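Local atomic coordinates of inactive PncC family protein (Escherichia coli O157:H7, PDB entry 5KOL), a protein that is of unknown function and, although it belongs to the CinA family, probably lacks nicotinamide-nucleotide (NMN) amidohydrolase activity. Residues 2-5 with 6-9; 69-72 with 73-76; 136-140 with 141-145; 151-154 with 155-159. All blocks are in the same frame, centred on the assembly; numbering follows the deposited sequence.

Interaction 1. Residues 2-5 with 6-9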
loop_
_atom_site.group_PDB
_atom_site.type_symbol
_atom_site.label_atom_id
_atom_site.label_comp_id
_atom_site.label_asym_id
_atom_site.label_seq_id
_atom_site.Cartn_x
_atom_site.Cartn_y
_atom_site.Cartn_z
ATOM N N MET A 2 -6.781 -7.769 34.384
ATOM C CA MET A 2 -5.934 -7.672 33.200
ATOM C C MET A 2 -4.653 -8.486 33.381
ATOM O O MET A 2 -3.824 -8.163 34.238
ATOM C CB MET A 2 -5.598 -6.209 32.924
ATOM C CG MET A 2 -4.370 -6.014 32.071
ATOM S SD MET A 2 -4.332 -4.429 31.226
ATOM C CE MET A 2 -2.597 -4.339 30.919
ATOM N N ASN A 3 -4.472 -9.507 32.541
ATOM C CA ASN A 3 -3.265 -10.330 32.556
ATOM C C ASN A 3 -2.204 -9.693 31.666
ATOM O O ASN A 3 -2.489 -9.345 30.519
ATOM C CB ASN A 3 -3.600 -11.750 32.090
ATOM C CG ASN A 3 -2.405 -12.681 32.126
ATOM O OD1 ASN A 3 -1.433 -12.502 31.391
ATOM N ND2 ASN A 3 -2.460 -13.670 33.009
ATOM N N ILE A 4 -0.988 -9.531 32.194
ATOM C CA ILE A 4 0.025 -8.712 31.528
ATOM C C ILE A 4 1.227 -9.528 31.066
ATOM O O ILE A 4 2.258 -8.947 30.708
ATOM C CB ILE A 4 0.476 -7.537 32.413
ATOM C CG1 ILE A 4 1.339 -8.025 33.572
ATOM C CG2 ILE A 4 -0.732 -6.760 32.942
ATOM C CD1 ILE A 4 1.991 -6.906 34.340
ATOM N N ASN A 5 1.118 -10.862 31.044
ATOM C CA ASN A 5 2.253 -11.698 30.650
ATOM C C ASN A 5 2.678 -11.461 29.204
ATOM O O ASN A 5 3.843 -11.685 28.854
ATOM C CB ASN A 5 1.914 -13.172 30.846
ATOM C CG ASN A 5 2.079 -13.616 32.285
ATOM O OD1 ASN A 5 3.165 -13.519 32.863
ATOM N ND2 ASN A 5 0.996 -14.096 32.874
ATOM N N ARG A 6 1.761 -11.031 28.349
ATOM C CA ARG A 6 2.117 -10.838 26.951
ATOM C C ARG A 6 2.485 -9.393 26.621
ATOM O O ARG A 6 2.969 -9.131 25.515
ATOM C CB ARG A 6 0.976 -11.332 26.055
ATOM C CG ARG A 6 -0.374 -10.736 26.386
ATOM C CD ARG A 6 -1.543 -11.533 25.793
ATOM N NE ARG A 6 -1.805 -11.160 24.405
ATOM C CZ ARG A 6 -2.813 -10.381 24.013
ATOM N NH1 ARG A 6 -3.667 -9.869 24.897
ATOM N NH2 ARG A 6 -2.974 -10.090 22.724
ATOM N N ASN A 7 2.296 -8.460 27.558
ATOM C CA ASN A 7 2.684 -7.058 27.369
ATOM C C ASN A 7 4.202 -6.918 27.520
ATOM O O ASN A 7 4.730 -6.395 28.507
ATOM C CB ASN A 7 1.959 -6.137 28.352
ATOM C CG ASN A 7 0.451 -6.339 28.374
ATOM O OD1 ASN A 7 -0.111 -7.034 27.532
ATOM N ND2 ASN A 7 -0.217 -5.702 29.339
ATOM N N LYS A 8 4.917 -7.401 26.507
ATOM C CA LYS A 8 6.345 -7.143 26.369
ATOM C C LYS A 8 6.569 -6.395 25.064
ATOM O O LYS A 8 6.016 -6.775 24.029
ATOM C CB LYS A 8 7.189 -8.440 26.392
ATOM C CG LYS A 8 7.055 -9.273 27.659
ATOM C CD LYS A 8 7.816 -10.620 27.604
ATOM C CE LYS A 8 8.446 -10.938 28.958
ATOM N NZ LYS A 8 9.354 -12.150 28.945
ATOM N N ILE A 9 7.353 -5.323 25.124
ATOM C CA ILE A 9 7.838 -4.657 23.920
ATOM C C ILE A 9 8.930 -5.538 23.317
ATOM O O ILE A 9 10.001 -5.697 23.908
ATOM C CB ILE A 9 8.364 -3.254 24.232
ATOM C CG1 ILE A 9 7.236 -2.367 24.780
ATOM C CG2 ILE A 9 8.976 -2.621 22.988
ATOM C CD1 ILE A 9 6.174 -2.050 23.739
#
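Ile4 O accepts the N-H of Asn7 at 3.2 Å from Asn7 N, the bond that closes a type I beta turn from Ile4 to Asn7. The donor stands well above the carbonyl plane, meeting the oxygen at a C=O...N angle of 112°. Before the turn, Asn3 OD1 takes the backbone N-H of Asn5 at 3.1 Å from Asn5 N, a fairly straight bond that makes an Asx turn; Asn5 ND2 adds a weak bond of 3.3 Å to the same Asn3 OD1, so one oxygen serves two donors. Overlapping the end of the beta turn, Asn7 is the centre of an inverse gamma turn, with a weak bond from Lys8 N to Arg6 O.

Asn7 carries the side-chain contact. With chi1 at -51° its CG stands beside its own backbone N, and the amide swings back over the turn: Asn7 ND2 lies 3.6 Å from Ile4 CB, the two side chains crossing at about a right angle. The extended Met2 chain meets the Asn7 side chain obliquely, its terminal methyl CE 3.2 Å from Asn7 ND2. These groups sit largely at the surface.

Arg6 faces the body of the protein: its chain bends at chi3, and its guanidinium bonds Leu171 O at the end of helix 153-171 and Tyr143 OH on strand 141-148. Lys8 O receives Gln167 NE2, and Ile9 packs on Ala145, Met147 and Phe163, laying this N-terminal loop across helix 153-171 and edge strand 141-148.

Interaction 2. Residues 69-72 with 73-76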
loop_
_atom_site.group_PDB
_atom_site.type_symbol
_atom_site.label_atom_id
_atom_site.label_comp_id
_atom_site.label_asym_id
_atom_site.label_seq_id
_atom_site.Cartn_x
_atom_site.Cartn_y
_atom_site.Cartn_z
ATOM N N THR A 69 -1.708 11.277 4.241
ATOM C CA THR A 69 -2.099 12.622 4.643
ATOM C C THR A 69 -3.240 12.581 5.656
ATOM O O THR A 69 -3.880 11.549 5.872
ATOM C CB THR A 69 -2.526 13.465 3.432
ATOM O OG1 THR A 69 -3.710 12.894 2.862
ATOM C CG2 THR A 69 -1.410 13.514 2.374
ATOM N N ASP A 70 -3.510 13.738 6.272
ATOM C CA ASP A 70 -4.635 13.813 7.204
ATOM C C ASP A 70 -5.942 13.481 6.495
ATOM O O ASP A 70 -6.772 12.718 7.011
ATOM C CB ASP A 70 -4.712 15.205 7.838
ATOM C CG ASP A 70 -3.664 15.423 8.920
ATOM O OD1 ASP A 70 -3.691 16.492 9.575
ATOM O OD2 ASP A 70 -2.827 14.524 9.134
ATOM N N GLN A 71 -6.123 14.020 5.291
ATOM C CA GLN A 71 -7.370 13.820 4.555
ATOM C C GLN A 71 -7.563 12.360 4.187
ATOM O O GLN A 71 -8.684 11.845 4.250
ATOM C CB GLN A 71 -7.399 14.671 3.282
ATOM C CG GLN A 71 -7.458 16.178 3.485
ATOM C CD GLN A 71 -6.276 16.712 4.287
ATOM O OE1 GLN A 71 -6.416 17.648 5.089
ATOM N NE2 GLN A 71 -5.107 16.101 4.095
ATOM N N ALA A 72 -6.483 11.679 3.781
ATOM C CA ALA A 72 -6.620 10.274 3.424
ATOM C C ALA A 72 -6.988 9.431 4.644
ATOM O O ALA A 72 -7.810 8.511 4.545
ATOM C CB ALA A 72 -5.332 9.769 2.758
ATOM N N LYS A 73 -6.390 9.725 5.805
ATOM C CA LYS A 73 -6.770 9.019 7.021
ATOM C C LYS A 73 -8.245 9.242 7.346
ATOM O O LYS A 73 -8.952 8.310 7.745
ATOM C CB LYS A 73 -5.888 9.462 8.189
ATOM C CG LYS A 73 -4.407 8.988 8.085
ATOM C CD LYS A 73 -3.497 9.710 9.094
ATOM C CE LYS A 73 -2.020 9.252 9.010
ATOM N NZ LYS A 73 -1.355 9.792 7.764
ATOM N N MET A 74 -8.725 10.470 7.165
ATOM C CA MET A 74 -10.123 10.783 7.461
ATOM C C MET A 74 -11.078 10.103 6.483
ATOM O O MET A 74 -12.158 9.648 6.878
ATOM C CB MET A 74 -10.315 12.300 7.424
ATOM C CG MET A 74 -9.501 13.011 8.496
ATOM S SD MET A 74 -10.012 14.692 8.828
ATOM C CE MET A 74 -9.235 15.574 7.483
ATOM N N LYS A 75 -10.723 10.065 5.195
ATOM C CA LYS A 75 -11.654 9.560 4.195
ATOM C C LYS A 75 -11.651 8.038 4.135
ATOM O O LYS A 75 -12.717 7.417 4.048
ATOM C CB LYS A 75 -11.320 10.135 2.817
ATOM C CG LYS A 75 -12.318 9.716 1.749
ATOM C CD LYS A 75 -12.336 10.672 0.598
ATOM C CE LYS A 75 -13.620 10.544 -0.231
ATOM N NZ LYS A 75 -14.169 9.158 -0.206
ATOM N N ILE A 76 -10.464 7.425 4.151
ATOM C CA ILE A 76 -10.360 5.983 3.956
ATOM C C ILE A 76 -10.551 5.227 5.273
ATOM O O ILE A 76 -11.169 4.154 5.303
ATOM C CB ILE A 76 -8.996 5.643 3.308
ATOM C CG1 ILE A 76 -8.794 6.436 2.013
ATOM C CG2 ILE A 76 -8.861 4.134 3.073
ATOM C CD1 ILE A 76 -9.969 6.394 1.066
HETATM O O HOH W 1 -1.233 12.693 8.020
#
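Lys73 lays its side chain beside the carbonyl of Thr69, with Lys73 CG 3.4 Å from Thr69 O. The chain runs almost straight from CB to CE, and only at its last torsion, chi4 73°, does it bend and bring NZ round towards the start of helix 70-76. Met74 also leans back along the first turn, its CG 3.1 Å from Asp70 O; a bend at chi3 then turns the methyl back toward Gln71, Met74 CE lying 3.9 Å from Gln71 CA.

Beneath them run ordinary helical bonds, from Lys73 N to Thr69 O through Ile76 N to Ala72 O. Thr69 is the N-cap: its OG1 accepts the N-H of Ala72 at 3.2 Å from Ala72 N, occupying one donor of the opening turn.

Ile76 packs on Phe65 and Thr67 of strand 61-67, Met74 on Leu84 of helix 81-87. Lys75 NZ bonds Arg105 O of the second subunit, which also packs on Thr69, Ala72 and Ile76.

Asp70 and Lys73 are joined through solvent, not directly: one water donates to Asp70 OD2 at 2.7 Å and accepts from Lys73 NZ at 2.9 Å. As Lys73 NZ also bonds Ser41 OG and Thr67 O, it is fixed by three oxygens, and the carboxylate of Asp70, one water away, may help to stabilise its positive charge.

Interaction 3. Residues 136-140 with 141-145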
loop_
_atom_site.group_PDB
_atom_site.type_symbol
_atom_site.label_atom_id
_atom_site.label_comp_id
_atom_site.label_asym_id
_atom_site.label_seq_id
_atom_site.Cartn_x
_atom_site.Cartn_y
_atom_site.Cartn_z
ATOM N N TRP A 136 -2.655 -2.471 17.053
ATOM C CA TRP A 136 -3.107 -3.773 16.573
ATOM C C TRP A 136 -4.508 -4.063 17.093
ATOM O O TRP A 136 -4.788 -3.850 18.273
ATOM C CB TRP A 136 -2.187 -4.912 17.037
ATOM C CG TRP A 136 -0.727 -4.701 16.696
ATOM C CD1 TRP A 136 -0.051 -5.219 15.638
ATOM C CD2 TRP A 136 0.217 -3.911 17.434
ATOM N NE1 TRP A 136 1.268 -4.799 15.660
ATOM C CE2 TRP A 136 1.455 -3.999 16.759
ATOM C CE3 TRP A 136 0.142 -3.162 18.619
ATOM C CZ2 TRP A 136 2.596 -3.347 17.212
ATOM C CZ3 TRP A 136 1.276 -2.512 19.067
ATOM C CH2 TRP A 136 2.488 -2.607 18.366
ATOM N N HIS A 137 -5.364 -4.588 16.220
ATOM C CA HIS A 137 -6.692 -5.063 16.585
ATOM C C HIS A 137 -6.676 -6.583 16.522
ATOM O O HIS A 137 -6.353 -7.158 15.478
ATOM C CB HIS A 137 -7.762 -4.508 15.647
ATOM C CG HIS A 137 -9.149 -4.994 15.954
ATOM N ND1 HIS A 137 -10.078 -4.223 16.622
ATOM C CD2 HIS A 137 -9.767 -6.169 15.678
ATOM C CE1 HIS A 137 -11.204 -4.903 16.749
ATOM N NE2 HIS A 137 -11.044 -6.086 16.183
ATOM N N ILE A 138 -6.998 -7.228 17.637
ATOM C CA ILE A 138 -7.067 -8.683 17.707
ATOM C C ILE A 138 -8.271 -9.068 18.542
ATOM O O ILE A 138 -8.439 -8.562 19.657
ATOM C CB ILE A 138 -5.810 -9.310 18.329
ATOM C CG1 ILE A 138 -4.551 -8.618 17.830
ATOM C CG2 ILE A 138 -5.798 -10.809 18.059
ATOM C CD1 ILE A 138 -3.340 -8.913 18.644
ATOM N N LYS A 139 -9.089 -9.978 18.015
ATOM C CA LYS A 139 -10.228 -10.544 18.737
ATOM C C LYS A 139 -11.072 -9.454 19.402
ATOM O O LYS A 139 -11.327 -9.479 20.606
ATOM C CB LYS A 139 -9.754 -11.577 19.763
ATOM C CG LYS A 139 -9.111 -12.822 19.138
ATOM C CD LYS A 139 -8.424 -13.698 20.187
ATOM C CE LYS A 139 -7.777 -14.937 19.562
ATOM N NZ LYS A 139 -6.317 -14.753 19.287
ATOM N N GLY A 140 -11.500 -8.475 18.605
ATOM C CA GLY A 140 -12.337 -7.403 19.118
ATOM C C GLY A 140 -11.662 -6.440 20.071
ATOM O O GLY A 140 -12.340 -5.584 20.646
ATOM N N GLN A 141 -10.349 -6.543 20.249
ATOM C CA GLN A 141 -9.597 -5.745 21.204
ATOM C C GLN A 141 -8.502 -4.978 20.474
ATOM O O GLN A 141 -7.969 -5.441 19.459
ATOM C CB GLN A 141 -8.988 -6.644 22.303
ATOM C CG GLN A 141 -8.102 -5.936 23.321
ATOM C CD GLN A 141 -8.787 -4.764 24.011
ATOM O OE1 GLN A 141 -10.001 -4.772 24.220
ATOM N NE2 GLN A 141 -8.003 -3.753 24.374
ATOM N N ASN A 142 -8.166 -3.800 20.998
ATOM C CA ASN A 142 -7.183 -2.920 20.377
ATOM C C ASN A 142 -5.996 -2.703 21.311
ATOM O O ASN A 142 -6.174 -2.552 22.527
ATOM C CB ASN A 142 -7.833 -1.588 20.008
ATOM C CG ASN A 142 -8.910 -1.753 18.967
ATOM O OD1 ASN A 142 -8.628 -2.168 17.838
ATOM N ND2 ASN A 142 -10.148 -1.423 19.327
ATOM N N TYR A 143 -4.788 -2.707 20.734
ATOM C CA TYR A 143 -3.540 -2.499 21.460
ATOM C C TYR A 143 -2.705 -1.425 20.775
ATOM O O TYR A 143 -2.779 -1.252 19.557
ATOM C CB TYR A 143 -2.719 -3.801 21.536
ATOM C CG TYR A 143 -3.525 -4.959 22.077
ATOM C CD1 TYR A 143 -4.348 -5.703 21.239
ATOM C CD2 TYR A 143 -3.483 -5.292 23.417
ATOM C CE1 TYR A 143 -5.100 -6.754 21.724
ATOM C CE2 TYR A 143 -4.229 -6.346 23.912
ATOM C CZ TYR A 143 -5.036 -7.075 23.060
ATOM O OH TYR A 143 -5.790 -8.125 23.539
ATOM N N THR A 144 -1.892 -0.712 21.562
ATOM C CA THR A 144 -0.994 0.306 21.022
ATOM C C THR A 144 0.375 0.170 21.681
ATOM O O THR A 144 0.510 -0.378 22.780
ATOM C CB THR A 144 -1.518 1.742 21.242
ATOM O OG1 THR A 144 -1.559 2.016 22.647
ATOM C CG2 THR A 144 -2.953 1.912 20.696
ATOM N N ALA A 145 1.392 0.681 20.990
ATOM C CA ALA A 145 2.744 0.803 21.520
ATOM C C ALA A 145 3.441 1.947 20.791
ATOM O O ALA A 145 3.173 2.195 19.621
ATOM C CB ALA A 145 3.538 -0.503 21.351
HETATM O O HOH W 2 -7.326 -9.760 22.069
#
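The His137 imidazole has Gln141 O over one face, 3.6 Å above its plane and offset toward the rim, while Asn142 OD1 comes to its edge. Here strands 131-138 and 141-148 form a two-residue beta hairpin, closed by a type I' turn from Ile138 to Gln141 whose Lys139 and Gly140 both have positive phi. The indole of Trp136 meets Ala145 edge-on, with Ala145 CB in the ring plane and 3.8 Å from Trp136 CZ3.

His137 and Asn142 are a non-hydrogen-bonded pair, so their link is made by side chains. His137 ND1 donates to Asn142 OD1 at 2.8 Å, the amide turned 55° from the ring and the donor lying above the carbonyl plane of Asn142. Both point toward helix 92-106.

On the other face Trp136, Ile138, Gln141 and Tyr143 alternate with them. Trp136 and Tyr143 are a hydrogen-bonded pair, Tyr143 N meeting Trp136 O at 2.7 Å. With chi1 -54° the indole stands beside its own backbone N and leans across to the partner strand, Trp136 CE3 coming 4.1 Å from Tyr143 CB. Its NE1 bonds Ala164 O of helix 153-171, which packs on Trp136 and Ile138.

The side chains of Ile138 and Tyr143 cross at about a right angle, with Ile138 CD1 4.2 Å from Tyr143 CE1. Tyr143 OH, a partner of Arg6 too, holds a water at 2.7 Å that lies in the ring plane and donates to Ile138 O at 2.9 Å.

Interaction 4. Residues 151-154 with 155-159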
loop_
_atom_site.group_PDB
_atom_site.type_symbol
_atom_site.label_atom_id
_atom_site.label_comp_id
_atom_site.label_asym_id
_atom_site.label_seq_id
_atom_site.Cartn_x
_atom_site.Cartn_y
_atom_site.Cartn_z
ATOM N N GLY A 151 18.654 6.156 13.896
ATOM C CA GLY A 151 19.135 6.010 12.537
ATOM C C GLY A 151 18.394 6.930 11.583
ATOM O O GLY A 151 17.464 7.651 11.954
ATOM N N ASP A 152 18.825 6.877 10.324
ATOM C CA ASP A 152 18.213 7.716 9.308
ATOM C C ASP A 152 16.822 7.192 8.962
ATOM O O ASP A 152 16.328 6.211 9.528
ATOM C CB ASP A 152 19.118 7.820 8.074
ATOM C CG ASP A 152 19.400 6.478 7.402
ATOM O OD1 ASP A 152 18.582 5.546 7.487
ATOM O OD2 ASP A 152 20.452 6.371 6.743
ATOM N N CYS A 153 16.180 7.869 8.009
ATOM C CA CYS A 153 14.793 7.553 7.687
ATOM C C CYS A 153 14.650 6.131 7.141
ATOM O O CYS A 153 13.719 5.407 7.509
ATOM C CB CYS A 153 14.256 8.580 6.689
ATOM S SG CYS A 153 12.533 8.360 6.235
ATOM N N GLU A 154 15.566 5.716 6.260
ATOM C CA GLU A 154 15.508 4.368 5.700
ATOM C C GLU A 154 15.579 3.313 6.799
ATOM O O GLU A 154 14.847 2.313 6.767
ATOM C CB GLU A 154 16.649 4.179 4.696
ATOM C CG GLU A 154 16.720 2.792 4.092
ATOM C CD GLU A 154 17.833 2.670 3.058
ATOM O OE1 GLU A 154 18.042 1.556 2.532
ATOM O OE2 GLU A 154 18.498 3.693 2.774
ATOM N N THR A 155 16.449 3.536 7.787
ATOM C CA THR A 155 16.628 2.600 8.893
ATOM C C THR A 155 15.416 2.584 9.813
ATOM O O THR A 155 15.029 1.522 10.319
ATOM C CB THR A 155 17.895 2.976 9.668
ATOM O OG1 THR A 155 19.038 2.849 8.809
ATOM C CG2 THR A 155 18.084 2.104 10.902
ATOM N N VAL A 156 14.811 3.750 10.048
ATOM C CA VAL A 156 13.652 3.832 10.933
ATOM C C VAL A 156 12.459 3.111 10.317
ATOM O O VAL A 156 11.760 2.346 10.994
ATOM C CB VAL A 156 13.313 5.302 11.244
ATOM C CG1 VAL A 156 11.908 5.422 11.869
ATOM C CG2 VAL A 156 14.376 5.923 12.150
ATOM N N LEU A 157 12.197 3.362 9.030
ATOM C CA LEU A 157 11.034 2.754 8.395
ATOM C C LEU A 157 11.179 1.244 8.294
ATOM O O LEU A 157 10.180 0.524 8.353
ATOM C CB LEU A 157 10.817 3.347 7.007
ATOM C CG LEU A 157 10.547 4.848 6.912
ATOM C CD1 LEU A 157 10.183 5.175 5.476
ATOM C CD2 LEU A 157 9.434 5.254 7.875
ATOM N N ALA A 158 12.408 0.746 8.139
ATOM C CA ALA A 158 12.602 -0.695 8.055
ATOM C C ALA A 158 12.394 -1.345 9.410
ATOM O O ALA A 158 11.796 -2.425 9.503
ATOM C CB ALA A 158 14.001 -1.019 7.510
ATOM N N LEU A 159 12.868 -0.694 10.474
ATOM C CA LEU A 159 12.615 -1.211 11.813
ATOM C C LEU A 159 11.132 -1.178 12.161
ATOM O O LEU A 159 10.628 -2.095 12.816
ATOM C CB LEU A 159 13.396 -0.425 12.855
ATOM C CG LEU A 159 14.893 -0.676 12.833
ATOM C CD1 LEU A 159 15.616 0.569 13.305
ATOM C CD2 LEU A 159 15.210 -1.911 13.685
HETATM O O HOH W 3 21.195 4.773 9.972
#
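Past Gly151, the chain enters helix 153-171 at Asp152, where the 2.9 Å bond from Val156 N to Asp152 O and the 3.0 Å bond from Leu157 N to Cys153 O open the helical pattern. Gly151 itself has a phi of 109°, a conformation suited to glycine, and its bare CA passes close by Thr155.

The side chain of Asp152 stands between its own backbone N and carbonyl carbon, chi1 61°, which turns the carboxylate back over the first turn. There Asp152 OD1 takes the N-H of Thr155 at 2.9 Å from Thr155 N, reached nearly along the C-O axis. Thr155 OG1 lies 3.0 Å from the same Asp152 OD1, the two side chains crossing at about a right angle. A water accepts from Asp152 N at 3.2 Å and sits 3.1 Å from Thr155 OG1. It thus stands between two atoms that would bond directly in a complete capping box.

On another side of the turn Cys153 SG touches Leu157 CD1 at 4.0 Å, a modest apolar contact between residues four apart, while Val156 CG2 lies 3.5 Å from Gly151 O. Leu157 continues to Cys42, and Val156 and Leu159 pack on Phe149, attaching the first turns to the loops beside the sheet.

An aspartate N-cap whose carboxylate takes the N-H three residues on is a common form of helix N-cap; its negative charge probably also suits the positive end of the helix dipole.

In the fold
Along the chain the four contacts come in series. Interaction 2 opens helix 70-76 just after strand 61-67, outermost in this chain; interaction 3 is the hairpin ending in the other outermost strand, 141-148; and interaction 4 begins helix 153-171, which follows that strand. Interactions 1 and 3 are the only pair that touch, their centres 13 Å apart: the N-terminal loop lies against the hairpin. Interaction 2 lies about 32 Å from interaction 1, centre to centre, on the opposite side of the chain's centre. Interactions 3 and 4, about 24 Å apart between centres, are joined through strand 141-148 and helix 153-171. The contacts thus mark both outer strands, two helix starts and, at interaction 2, the dimer contact.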